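Alpha,alpha-trehalose-phosphate synthase (UDP-forming) (Burkholderia xenovorans, PDB 5V0T) is a glycosyltransferase family 20 enzyme with the two-domain GT-B fold, modelled here with uridine-5'-diphosphate and 6-O-phosphono-alpha-D-glucopyranose bound in the cleft between its Rossmann-like domains. Local coordinates at residues I136-Y141 and I159-H164; L192-A197 and L232-Y237; I13-R18 and M46-S51. All coordinates share one frame; numbering follows the deposited sequence.

Contact 1: I136-Y141 and I159-H164; sequences IWVHDY and IGFFLH. With G6P (6-O-phosphono-alpha-D-glucopyranose), chain J.
Asp-140 and His-164 meet where two neighbouring parallel strands end, beside the bound 6-O-phosphono-alpha-D-glucopyranose. The two carboxylate oxygens of Asp-140 have separate tasks. OD2 accepts hydrogen bonds from both O2 and O3 of the ligand, each 2.6 Å away, while OD1 of Asp-140 takes the backbone N of His-164 at 2.9 Å. This N-H arrives from above the carboxylate, 52° out of its plane, and brings CB of His-164 to 3.4 Å from the same OD1. The side chains cross at about a right angle, with the imidazole turned 61° from the carboxylate.

One shell back, NE2 of His-164 is hydrogen-bonded to ND1 of His-139 at 2.8 Å, the two rings touching rim to rim. CG of His-139 stands anti to its carbonyl carbon (chi1 -70°), which carries the ring back over Trp-137 and sets NE2 of His-139 above the centre of the indole. The indole edge in turn meets the other strand, NE1 of Trp-137 lying 3.3 Å from CB of Phe-162. On the face of the sheet opposite Trp-137 and His-139, the rim of the Phe-161 ring abuts the Asp-140 carbonyl, with CE1 of Phe-161 at 3.2 Å from O of Asp-140, while Ile-136, Val-138 and Ile-159 pack together near helix 146-152.

That helix links the strands in a beta-alpha-beta unit. Their alternating backbone bonds run from Gly-160 N to Ile-136 O as far as Asp-140 N to Phe-162 O, fixing the backbone of Asp-140 as well. With one oxygen gripped by the main chain and the other by two adjacent hydroxyls, the carboxylate has its rotation fixed, which probably helps to orient the sugar ring, along with Tyr-86, Arg-18 and Arg-315.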
loop_
_atom_site.group_PDB
_atom_site.type_symbol
_atom_site.label_atom_id
_atom_site.label_comp_id
_atom_site.label_asym_id
_atom_site.label_seq_id
_atom_site.Cartn_x
_atom_site.Cartn_y
_atom_site.Cartn_z
ATOM N N ILE A 136 -18.417 -3.433 11.732
ATOM C CA ILE A 136 -17.155 -2.735 11.973
ATOM C C ILE A 136 -16.046 -3.409 11.179
ATOM O O ILE A 136 -15.811 -4.619 11.320
ATOM C CB ILE A 136 -16.812 -2.705 13.474
ATOM C CG1 ILE A 136 -17.930 -2.032 14.270
ATOM C CG2 ILE A 136 -15.475 -2.002 13.696
ATOM C CD1 ILE A 136 -17.776 -2.170 15.773
ATOM N N TRP A 137 -15.340 -2.622 10.366
ATOM C CA TRP A 137 -14.257 -3.130 9.529
ATOM C C TRP A 137 -12.996 -2.328 9.828
ATOM O O TRP A 137 -12.888 -1.158 9.439
ATOM C CB TRP A 137 -14.630 -3.054 8.045
ATOM C CG TRP A 137 -13.637 -3.752 7.128
ATOM C CD1 TRP A 137 -12.510 -4.440 7.500
ATOM C CD2 TRP A 137 -13.702 -3.839 5.698
ATOM N NE1 TRP A 137 -11.861 -4.926 6.389
ATOM C CE2 TRP A 137 -12.569 -4.571 5.271
ATOM C CE3 TRP A 137 -14.597 -3.356 4.736
ATOM C CZ2 TRP A 137 -12.325 -4.851 3.934
ATOM C CZ3 TRP A 137 -14.346 -3.620 3.399
ATOM C CH2 TRP A 137 -13.218 -4.362 3.010
ATOM N N VAL A 138 -12.056 -2.954 10.525
ATOM C CA VAL A 138 -10.797 -2.336 10.944
ATOM C C VAL A 138 -9.730 -2.603 9.895
ATOM O O VAL A 138 -9.618 -3.731 9.393
ATOM C CB VAL A 138 -10.375 -2.890 12.317
ATOM C CG1 VAL A 138 -9.119 -2.237 12.786
ATOM C CG2 VAL A 138 -11.509 -2.695 13.313
ATOM N N HIS A 139 -8.918 -1.582 9.583
ATOM C CA HIS A 139 -7.892 -1.669 8.543
ATOM C C HIS A 139 -6.492 -1.415 9.095
ATOM O O HIS A 139 -6.217 -0.336 9.632
ATOM C CB HIS A 139 -8.189 -0.686 7.406
ATOM C CG HIS A 139 -9.385 -1.081 6.594
ATOM N ND1 HIS A 139 -9.280 -1.659 5.347
ATOM C CD2 HIS A 139 -10.709 -1.049 6.882
ATOM C CE1 HIS A 139 -10.487 -1.941 4.888
ATOM N NE2 HIS A 139 -11.372 -1.581 5.801
ATOM N N ASP A 140 -5.622 -2.425 8.955
ATOM C CA ASP A 140 -4.156 -2.345 8.896
ATOM C C ASP A 140 -3.446 -2.442 10.241
ATOM O O ASP A 140 -4.074 -2.495 11.303
ATOM C CB ASP A 140 -3.678 -1.081 8.161
ATOM C CG ASP A 140 -2.592 -1.403 7.135
ATOM O OD1 ASP A 140 -2.292 -2.607 6.993
ATOM O OD2 ASP A 140 -2.049 -0.490 6.470
ATOM N N TYR A 141 -2.112 -2.489 10.180
ATOM C CA TYR A 141 -1.290 -3.008 11.264
ATOM C C TYR A 141 -1.329 -2.161 12.536
ATOM O O TYR A 141 -1.013 -2.681 13.611
ATOM C CB TYR A 141 0.148 -3.133 10.770
ATOM C CG TYR A 141 0.702 -1.847 10.194
ATOM C CD1 TYR A 141 0.427 -1.454 8.883
ATOM C CD2 TYR A 141 1.534 -1.042 10.954
ATOM C CE1 TYR A 141 0.950 -0.276 8.361
ATOM C CE2 TYR A 141 2.064 0.119 10.444
ATOM C CZ TYR A 141 1.771 0.505 9.153
ATOM O OH TYR A 141 2.339 1.667 8.667
ATOM N N ILE A 159 -17.056 -7.741 13.693
ATOM C CA ILE A 159 -15.821 -6.971 13.539
ATOM C C ILE A 159 -14.885 -7.730 12.607
ATOM O O ILE A 159 -14.474 -8.853 12.915
ATOM C CB ILE A 159 -15.095 -6.709 14.871
ATOM C CG1 ILE A 159 -16.045 -6.257 15.972
ATOM C CG2 ILE A 159 -13.970 -5.677 14.689
ATOM C CD1 ILE A 159 -15.396 -6.340 17.367
ATOM N N GLY A 160 -14.524 -7.111 11.489
ATOM C CA GLY A 160 -13.555 -7.711 10.599
ATOM C C GLY A 160 -12.275 -6.913 10.592
ATOM O O GLY A 160 -12.264 -5.750 11.006
ATOM N N PHE A 161 -11.193 -7.524 10.112
ATOM C CA PHE A 161 -9.898 -6.875 9.974
ATOM C C PHE A 161 -9.360 -7.149 8.580
ATOM O O PHE A 161 -9.462 -8.277 8.081
ATOM C CB PHE A 161 -8.905 -7.408 11.023
ATOM C CG PHE A 161 -7.539 -6.770 10.976
ATOM C CD1 PHE A 161 -7.329 -5.495 11.493
ATOM C CD2 PHE A 161 -6.448 -7.470 10.478
ATOM C CE1 PHE A 161 -6.079 -4.926 11.478
ATOM C CE2 PHE A 161 -5.188 -6.901 10.464
ATOM C CZ PHE A 161 -5.000 -5.627 10.961
ATOM N N PHE A 162 -8.777 -6.129 7.959
ATOM C CA PHE A 162 -8.027 -6.320 6.720
ATOM C C PHE A 162 -6.633 -5.743 6.898
ATOM O O PHE A 162 -6.491 -4.576 7.280
ATOM C CB PHE A 162 -8.722 -5.665 5.505
ATOM C CG PHE A 162 -8.033 -5.968 4.185
ATOM C CD1 PHE A 162 -8.238 -7.181 3.543
ATOM C CD2 PHE A 162 -7.157 -5.051 3.616
ATOM C CE1 PHE A 162 -7.604 -7.466 2.352
ATOM C CE2 PHE A 162 -6.516 -5.331 2.416
ATOM C CZ PHE A 162 -6.743 -6.544 1.784
ATOM N N LEU A 163 -5.614 -6.573 6.635
ATOM C CA LEU A 163 -4.211 -6.160 6.638
ATOM C C LEU A 163 -3.802 -5.732 5.229
ATOM O O LEU A 163 -3.867 -6.530 4.280
ATOM C CB LEU A 163 -3.317 -7.303 7.131
ATOM C CG LEU A 163 -1.832 -6.980 7.341
ATOM C CD1 LEU A 163 -1.650 -5.970 8.465
ATOM C CD2 LEU A 163 -1.035 -8.253 7.609
ATOM N N HIS A 164 -3.383 -4.467 5.089
ATOM C CA HIS A 164 -3.012 -3.951 3.773
ATOM C C HIS A 164 -1.575 -4.305 3.415
ATOM O O HIS A 164 -1.241 -4.382 2.232
ATOM C CB HIS A 164 -3.204 -2.422 3.707
ATOM C CG HIS A 164 -4.644 -1.998 3.701
ATOM N ND1 HIS A 164 -5.254 -1.445 2.598
ATOM C CD2 HIS A 164 -5.605 -2.096 4.650
ATOM C CE1 HIS A 164 -6.526 -1.205 2.871
ATOM N NE2 HIS A 164 -6.764 -1.594 4.109
HETATM C C1 G6P J . 0.573 2.205 3.553
HETATM C C2 G6P J . -0.110 1.644 4.789
HETATM C C3 G6P J . -1.250 2.563 5.234
HETATM C C4 G6P J . -0.702 3.978 5.436
HETATM C C5 G6P J . -0.008 4.446 4.155
HETATM C C6 G6P J . 0.505 5.877 4.316
HETATM O O1 G6P J . -0.404 2.246 2.520
HETATM O O2 G6P J . -0.589 0.316 4.509
HETATM O O3 G6P J . -1.760 2.058 6.480
HETATM O O4 G6P J . -1.785 4.884 5.734
HETATM O O5 G6P J . 1.050 3.536 3.812
HETATM O O6 G6P J . 1.368 5.963 5.463
HETATM P P G6P J . 1.021 7.006 6.641
HETATM O O1P G6P J . 1.316 8.378 6.090
HETATM O O2P G6P J . 1.901 6.574 7.780
HETATM O O3P G6P J . -0.454 6.809 6.912
#

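Contact 2: L192-A197 and L232-Y237; sequences LGFQTA and LRAAAY
Leu-192 uses both of its backbone polar atoms on the neighbouring strand: its N donates to O of Arg-233 at 2.9 Å, and its O receives N of Ala-235 at 3.0 Å. Phe-194 repeats the pattern one step on, its N bonding to O of Ala-235 and its O accepting N of Tyr-237 at 2.8 Å in a nearly straight bond (173°). Gly-193, between them, turns its backbone the other way, to strand 159-162.

The polar side-chain ends find partners beyond the pair. Gln-195 gives NE2 to O of His-164 and takes N of Ile-239 on OE1, OG1 of Thr-196 at the N-cap of helix 197-209 bonds Asp-199, and OH of Tyr-237 bonds Asp-464. The Tyr-237 ring lies edge-on against Gly-193, with CD1 of Tyr-237 3.8 Å from CA of Gly-193. On the other face, CG of Leu-192 meets CD1 of Leu-232 at 3.7 Å, and helix 197-209 packs against Leu-192, Phe-194 and Ala-234.

Parallel on this side, strand 230-236 pairs antiparallel with 223-227 on its other side, extending the parallel core of a Rossmann-like GT-B domain into a mixed sheet.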
loop_
_atom_site.group_PDB
_atom_site.type_symbol
_atom_site.label_atom_id
_atom_site.label_comp_id
_atom_site.label_asym_id
_atom_site.label_seq_id
_atom_site.Cartn_x
_atom_site.Cartn_y
_atom_site.Cartn_z
ATOM N N LEU A 192 -10.643 -12.326 9.336
ATOM C CA LEU A 192 -9.366 -11.724 8.973
ATOM C C LEU A 192 -9.212 -11.771 7.461
ATOM O O LEU A 192 -9.449 -12.812 6.846
ATOM C CB LEU A 192 -8.186 -12.457 9.630
ATOM C CG LEU A 192 -8.142 -12.458 11.155
ATOM C CD1 LEU A 192 -6.904 -13.207 11.635
ATOM C CD2 LEU A 192 -8.114 -11.015 11.660
ATOM N N GLY A 193 -8.819 -10.644 6.876
ATOM C CA GLY A 193 -8.578 -10.548 5.453
ATOM C C GLY A 193 -7.140 -10.150 5.200
ATOM O O GLY A 193 -6.619 -9.229 5.843
ATOM N N PHE A 194 -6.478 -10.867 4.301
ATOM C CA PHE A 194 -5.124 -10.550 3.881
ATOM C C PHE A 194 -5.148 -10.232 2.386
ATOM O O PHE A 194 -6.140 -10.477 1.693
ATOM C CB PHE A 194 -4.162 -11.710 4.205
ATOM C CG PHE A 194 -4.179 -12.125 5.663
ATOM C CD1 PHE A 194 -3.466 -11.411 6.609
ATOM C CD2 PHE A 194 -4.940 -13.213 6.086
ATOM C CE1 PHE A 194 -3.504 -11.773 7.947
ATOM C CE2 PHE A 194 -4.969 -13.590 7.419
ATOM C CZ PHE A 194 -4.253 -12.867 8.350
ATOM N N GLN A 195 -4.049 -9.659 1.880
ATOM C CA GLN A 195 -4.033 -9.243 0.476
ATOM C C GLN A 195 -4.003 -10.448 -0.465
ATOM O O GLN A 195 -4.755 -10.494 -1.445
ATOM C CB GLN A 195 -2.824 -8.328 0.206
ATOM C CG GLN A 195 -2.904 -6.968 0.888
ATOM C CD GLN A 195 -3.681 -5.951 0.060
ATOM O OE1 GLN A 195 -4.525 -6.315 -0.768
ATOM N NE2 GLN A 195 -3.380 -4.669 0.266
ATOM N N THR A 196 -3.126 -11.425 -0.202
ATOM C CA THR A 196 -2.836 -12.478 -1.171
ATOM C C THR A 196 -2.785 -13.849 -0.499
ATOM O O THR A 196 -2.710 -13.969 0.727
ATOM C CB THR A 196 -1.501 -12.239 -1.889
ATOM O OG1 THR A 196 -0.424 -12.364 -0.944
ATOM C CG2 THR A 196 -1.470 -10.846 -2.565
ATOM N N ALA A 197 -2.813 -14.892 -1.330
ATOM C CA ALA A 197 -2.726 -16.257 -0.810
ATOM C C ALA A 197 -1.455 -16.509 0.005
ATOM O O ALA A 197 -1.548 -17.182 1.045
ATOM C CB ALA A 197 -2.863 -17.262 -1.964
ATOM N N LEU A 232 -12.565 -18.420 14.436
ATOM C CA LEU A 232 -12.782 -17.299 13.530
ATOM C C LEU A 232 -12.532 -17.775 12.104
ATOM O O LEU A 232 -12.295 -18.961 11.850
ATOM C CB LEU A 232 -11.887 -16.109 13.896
ATOM C CG LEU A 232 -10.383 -16.251 13.701
ATOM C CD1 LEU A 232 -9.810 -14.865 13.425
ATOM C CD2 LEU A 232 -9.723 -16.897 14.932
ATOM N N ARG A 233 -12.604 -16.840 11.161
ATOM C CA ARG A 233 -12.460 -17.126 9.741
ATOM C C ARG A 233 -11.362 -16.252 9.152
ATOM O O ARG A 233 -11.108 -15.147 9.638
ATOM C CB ARG A 233 -13.775 -16.880 8.981
ATOM C CG ARG A 233 -14.995 -17.620 9.544
ATOM C CD ARG A 233 -14.926 -19.124 9.302
ATOM N NE ARG A 233 -15.102 -19.487 7.896
ATOM C CZ ARG A 233 -16.267 -19.805 7.339
ATOM N NH1 ARG A 233 -17.376 -19.801 8.062
ATOM N NH2 ARG A 233 -16.326 -20.129 6.054
ATOM N N ALA A 234 -10.729 -16.740 8.081
ATOM C CA ALA A 234 -9.648 -15.990 7.455
ATOM C C ALA A 234 -9.566 -16.307 5.965
ATOM O O ALA A 234 -9.718 -17.462 5.567
ATOM C CB ALA A 234 -8.310 -16.304 8.140
ATOM N N ALA A 235 -9.315 -15.280 5.149
ATOM C CA ALA A 235 -9.256 -15.462 3.702
ATOM C C ALA A 235 -8.421 -14.344 3.087
ATOM O O ALA A 235 -7.996 -13.409 3.770
ATOM C CB ALA A 235 -10.657 -15.496 3.080
ATOM N N ALA A 236 -8.192 -14.458 1.779
ATOM C CA ALA A 236 -7.467 -13.452 1.009
ATOM C C ALA A 236 -8.444 -12.647 0.160
ATOM O O ALA A 236 -9.350 -13.215 -0.458
ATOM C CB ALA A 236 -6.404 -14.105 0.112
ATOM N N TYR A 237 -8.259 -11.324 0.142
ATOM C CA TYR A 237 -9.105 -10.408 -0.627
ATOM C C TYR A 237 -8.197 -9.330 -1.209
ATOM O O TYR A 237 -7.884 -8.345 -0.538
ATOM C CB TYR A 237 -10.181 -9.760 0.249
ATOM C CG TYR A 237 -11.028 -10.710 1.076
ATOM C CD1 TYR A 237 -10.579 -11.183 2.311
ATOM C CD2 TYR A 237 -12.284 -11.103 0.643
ATOM C CE1 TYR A 237 -11.358 -12.044 3.084
ATOM C CE2 TYR A 237 -13.078 -11.972 1.408
ATOM C CZ TYR A 237 -12.600 -12.431 2.630
ATOM O OH TYR A 237 -13.363 -13.275 3.399
#

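Contact 3: I13-R18 and M46-S51; sequences IIVSNR and MWFGWS. With G6P (6-O-phosphono-alpha-D-glucopyranose), chain J.
The side chains of Ile-14 and Trp-47 cross at a slant on adjacent parallel strands, the two strands of a beta-alpha-beta unit connected through helix 31-43 in the Rossmann-like sheet of this GT-B protein. CG2 of Ile-14 sits over the face of the indole in a CH-pi contact, 3.9 Å from the centroid of the Trp-47 five-membered ring. The edge of the same indole is used too: NE1 of Trp-47 donates to OG of Ser-16 at 2.8 Å, almost exactly in the ring plane. OG of Ser-16, placed between its own backbone N and carbonyl carbon (chi1 61°), passes a hydrogen bond on to O of Arg-18 at 2.7 Å. On the other face of the sheet, Val-15 and Phe-48 point the same way, with CG1 of Val-15 at the ring edge, 3.9 Å from CD2 of Phe-48.

Where each segment turns its corner, at Asn-17 and Gly-49, Trp-50 runs alongside two side chains. The amide of Asn-17 is only 21° from the ring plane, and its ND2 lies 3.4 Å from CE3 of Trp-50, while its OD1 bonds Tyr-85. The guanidinium of Arg-18 is inclined at 33° to the indole, with CZ3 of Trp-50 over one of its faces. Its edge is turned to the phosphate of 6-O-phosphono-alpha-D-glucopyranose: NE of Arg-18 donates to O3P and NH2 of Arg-18 to O1P, each at 2.9 Å.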
loop_
_atom_site.group_PDB
_atom_site.type_symbol
_atom_site.label_atom_id
_atom_site.label_comp_id
_atom_site.label_asym_id
_atom_site.label_seq_id
_atom_site.Cartn_x
_atom_site.Cartn_y
_atom_site.Cartn_z
ATOM N N ILE A 13 -18.970 0.723 9.369
ATOM C CA ILE A 13 -18.025 1.565 10.090
ATOM C C ILE A 13 -16.628 1.146 9.664
ATOM O O ILE A 13 -16.182 0.044 9.989
ATOM C CB ILE A 13 -18.176 1.425 11.609
ATOM C CG1 ILE A 13 -19.647 1.507 12.047
ATOM C CG2 ILE A 13 -17.269 2.430 12.297
ATOM C CD1 ILE A 13 -20.288 2.873 11.933
ATOM N N ILE A 14 -15.926 2.020 8.957
ATOM C CA ILE A 14 -14.515 1.821 8.646
ATOM C C ILE A 14 -13.673 2.421 9.766
ATOM O O ILE A 14 -13.916 3.553 10.202
ATOM C CB ILE A 14 -14.153 2.466 7.299
ATOM C CG1 ILE A 14 -14.855 1.743 6.146
ATOM C CG2 ILE A 14 -12.636 2.475 7.119
ATOM C CD1 ILE A 14 -14.293 0.373 5.845
ATOM N N VAL A 15 -12.673 1.666 10.226
ATOM C CA VAL A 15 -11.715 2.119 11.232
ATOM C C VAL A 15 -10.307 1.954 10.663
ATOM O O VAL A 15 -9.922 0.848 10.272
ATOM C CB VAL A 15 -11.848 1.327 12.543
ATOM C CG1 VAL A 15 -10.844 1.845 13.586
ATOM C CG2 VAL A 15 -13.284 1.371 13.076
ATOM N N SER A 16 -9.534 3.039 10.640
ATOM C CA SER A 16 -8.135 2.977 10.219
ATOM C C SER A 16 -7.384 4.076 10.940
ATOM O O SER A 16 -7.982 4.990 11.504
ATOM C CB SER A 16 -7.981 3.151 8.700
ATOM O OG SER A 16 -8.478 4.437 8.318
ATOM N N ASN A 17 -6.060 3.996 10.920
ATOM C CA ASN A 17 -5.293 5.106 11.468
ATOM C C ASN A 17 -5.376 6.309 10.536
ATOM O O ASN A 17 -5.884 7.373 10.911
ATOM C CB ASN A 17 -3.832 4.708 11.681
ATOM C CG ASN A 17 -3.061 5.787 12.417
ATOM O OD1 ASN A 17 -3.384 6.122 13.556
ATOM N ND2 ASN A 17 -2.062 6.363 11.756
ATOM N N ARG A 18 -4.876 6.150 9.315
ATOM C CA ARG A 18 -4.895 7.218 8.325
ATOM C C ARG A 18 -6.287 7.335 7.719
ATOM O O ARG A 18 -6.873 6.335 7.293
ATOM C CB ARG A 18 -3.860 6.945 7.227
ATOM C CG ARG A 18 -3.820 8.041 6.138
ATOM C CD ARG A 18 -3.338 9.362 6.726
ATOM N NE ARG A 18 -1.897 9.364 6.979
ATOM C CZ ARG A 18 -1.262 10.315 7.658
ATOM N NH1 ARG A 18 -1.953 11.323 8.190
ATOM N NH2 ARG A 18 0.058 10.264 7.818
ATOM N N MET A 46 -19.481 5.269 7.884
ATOM C CA MET A 46 -18.657 6.070 8.775
ATOM C C MET A 46 -17.203 5.680 8.595
ATOM O O MET A 46 -16.881 4.496 8.439
ATOM C CB MET A 46 -19.056 5.880 10.244
ATOM C CG MET A 46 -18.104 6.529 11.234
ATOM S SD MET A 46 -18.699 6.404 12.942
ATOM C CE MET A 46 -20.025 7.606 12.911
ATOM N N TRP A 47 -16.331 6.685 8.604
ATOM C CA TRP A 47 -14.887 6.483 8.594
ATOM C C TRP A 47 -14.337 7.108 9.872
ATOM O O TRP A 47 -14.349 8.332 10.026
ATOM C CB TRP A 47 -14.252 7.086 7.338
ATOM C CG TRP A 47 -12.837 6.601 7.091
ATOM C CD1 TRP A 47 -12.022 5.950 7.974
ATOM C CD2 TRP A 47 -12.089 6.731 5.877
ATOM N NE1 TRP A 47 -10.806 5.679 7.383
ATOM C CE2 TRP A 47 -10.825 6.152 6.098
ATOM C CE3 TRP A 47 -12.361 7.306 4.633
ATOM C CZ2 TRP A 47 -9.837 6.107 5.111
ATOM C CZ3 TRP A 47 -11.382 7.260 3.650
ATOM C CH2 TRP A 47 -10.135 6.667 3.898
ATOM N N PHE A 48 -13.882 6.260 10.788
ATOM C CA PHE A 48 -13.332 6.667 12.073
ATOM C C PHE A 48 -11.823 6.471 12.073
ATOM O O PHE A 48 -11.331 5.414 11.656
ATOM C CB PHE A 48 -13.965 5.843 13.203
ATOM C CG PHE A 48 -13.311 6.027 14.543
ATOM C CD1 PHE A 48 -13.749 7.021 15.403
ATOM C CD2 PHE A 48 -12.290 5.179 14.960
ATOM C CE1 PHE A 48 -13.167 7.182 16.657
ATOM C CE2 PHE A 48 -11.696 5.336 16.202
ATOM C CZ PHE A 48 -12.136 6.339 17.055
ATOM N N GLY A 49 -11.089 7.462 12.575
ATOM C CA GLY A 49 -9.656 7.276 12.736
ATOM C C GLY A 49 -8.948 8.549 13.160
ATOM O O GLY A 49 -9.559 9.481 13.683
ATOM N N TRP A 50 -7.638 8.550 12.950
ATOM C CA TRP A 50 -6.795 9.677 13.319
ATOM C C TRP A 50 -6.999 10.845 12.355
ATOM O O TRP A 50 -7.087 10.659 11.139
ATOM C CB TRP A 50 -5.332 9.218 13.329
ATOM C CG TRP A 50 -4.289 10.243 13.650
ATOM C CD1 TRP A 50 -4.333 11.210 14.619
ATOM C CD2 TRP A 50 -3.022 10.379 13.002
ATOM N NE1 TRP A 50 -3.163 11.944 14.607
ATOM C CE2 TRP A 50 -2.342 11.449 13.628
ATOM C CE3 TRP A 50 -2.394 9.697 11.949
ATOM C CZ2 TRP A 50 -1.060 11.853 13.240
ATOM C CZ3 TRP A 50 -1.110 10.100 11.565
ATOM C CH2 TRP A 50 -0.467 11.177 12.202
ATOM N N SER A 51 -7.095 12.054 12.911
ATOM C CA SER A 51 -7.205 13.263 12.102
ATOM C C SER A 51 -5.903 13.634 11.408
ATOM O O SER A 51 -5.916 14.492 10.523
ATOM C CB SER A 51 -7.628 14.444 12.974
ATOM O OG SER A 51 -6.564 14.789 13.849
HETATM C C1 G6P J . 0.573 2.205 3.553
HETATM C C2 G6P J . -0.110 1.644 4.789
HETATM C C3 G6P J . -1.250 2.563 5.234
HETATM C C4 G6P J . -0.702 3.978 5.436
HETATM C C5 G6P J . -0.008 4.446 4.155
HETATM C C6 G6P J . 0.505 5.877 4.316
HETATM O O1 G6P J . -0.404 2.246 2.520
HETATM O O2 G6P J . -0.589 0.316 4.509
HETATM O O3 G6P J . -1.760 2.058 6.480
HETATM O O4 G6P J . -1.785 4.884 5.734
HETATM O O5 G6P J . 1.050 3.536 3.812
HETATM O O6 G6P J . 1.368 5.963 5.463
HETATM P P G6P J . 1.021 7.006 6.641
HETATM O O1P G6P J . 1.316 8.378 6.090
HETATM O O2P G6P J . 1.901 6.574 7.780
HETATM O O3P G6P J . -0.454 6.809 6.912
#

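All three contacts belong to one sheet, with contact 1 between the others: its centre is about 11 Å from that of contact 3 and about 10 Å from that of contact 2, whereas contacts 2 and 3 lie about 21 Å apart and do not touch. Probable hydrogen bonds join strands 135-139 and 12-16, His-139 N to Val-15 O, 2.7 Å, and strands 159-162 and 191-194, Phe-161 O to Gly-193 N, also 2.7 Å. Contacts 1 and 3 share 6-O-phosphono-alpha-D-glucopyranose, one holding sugar hydroxyls and the other the phosphate. Contact 2 holds no residue of this ligand's pocket; the side chain of Gln-195 stops about 7 Å from it and from the uridine-5'-diphosphate.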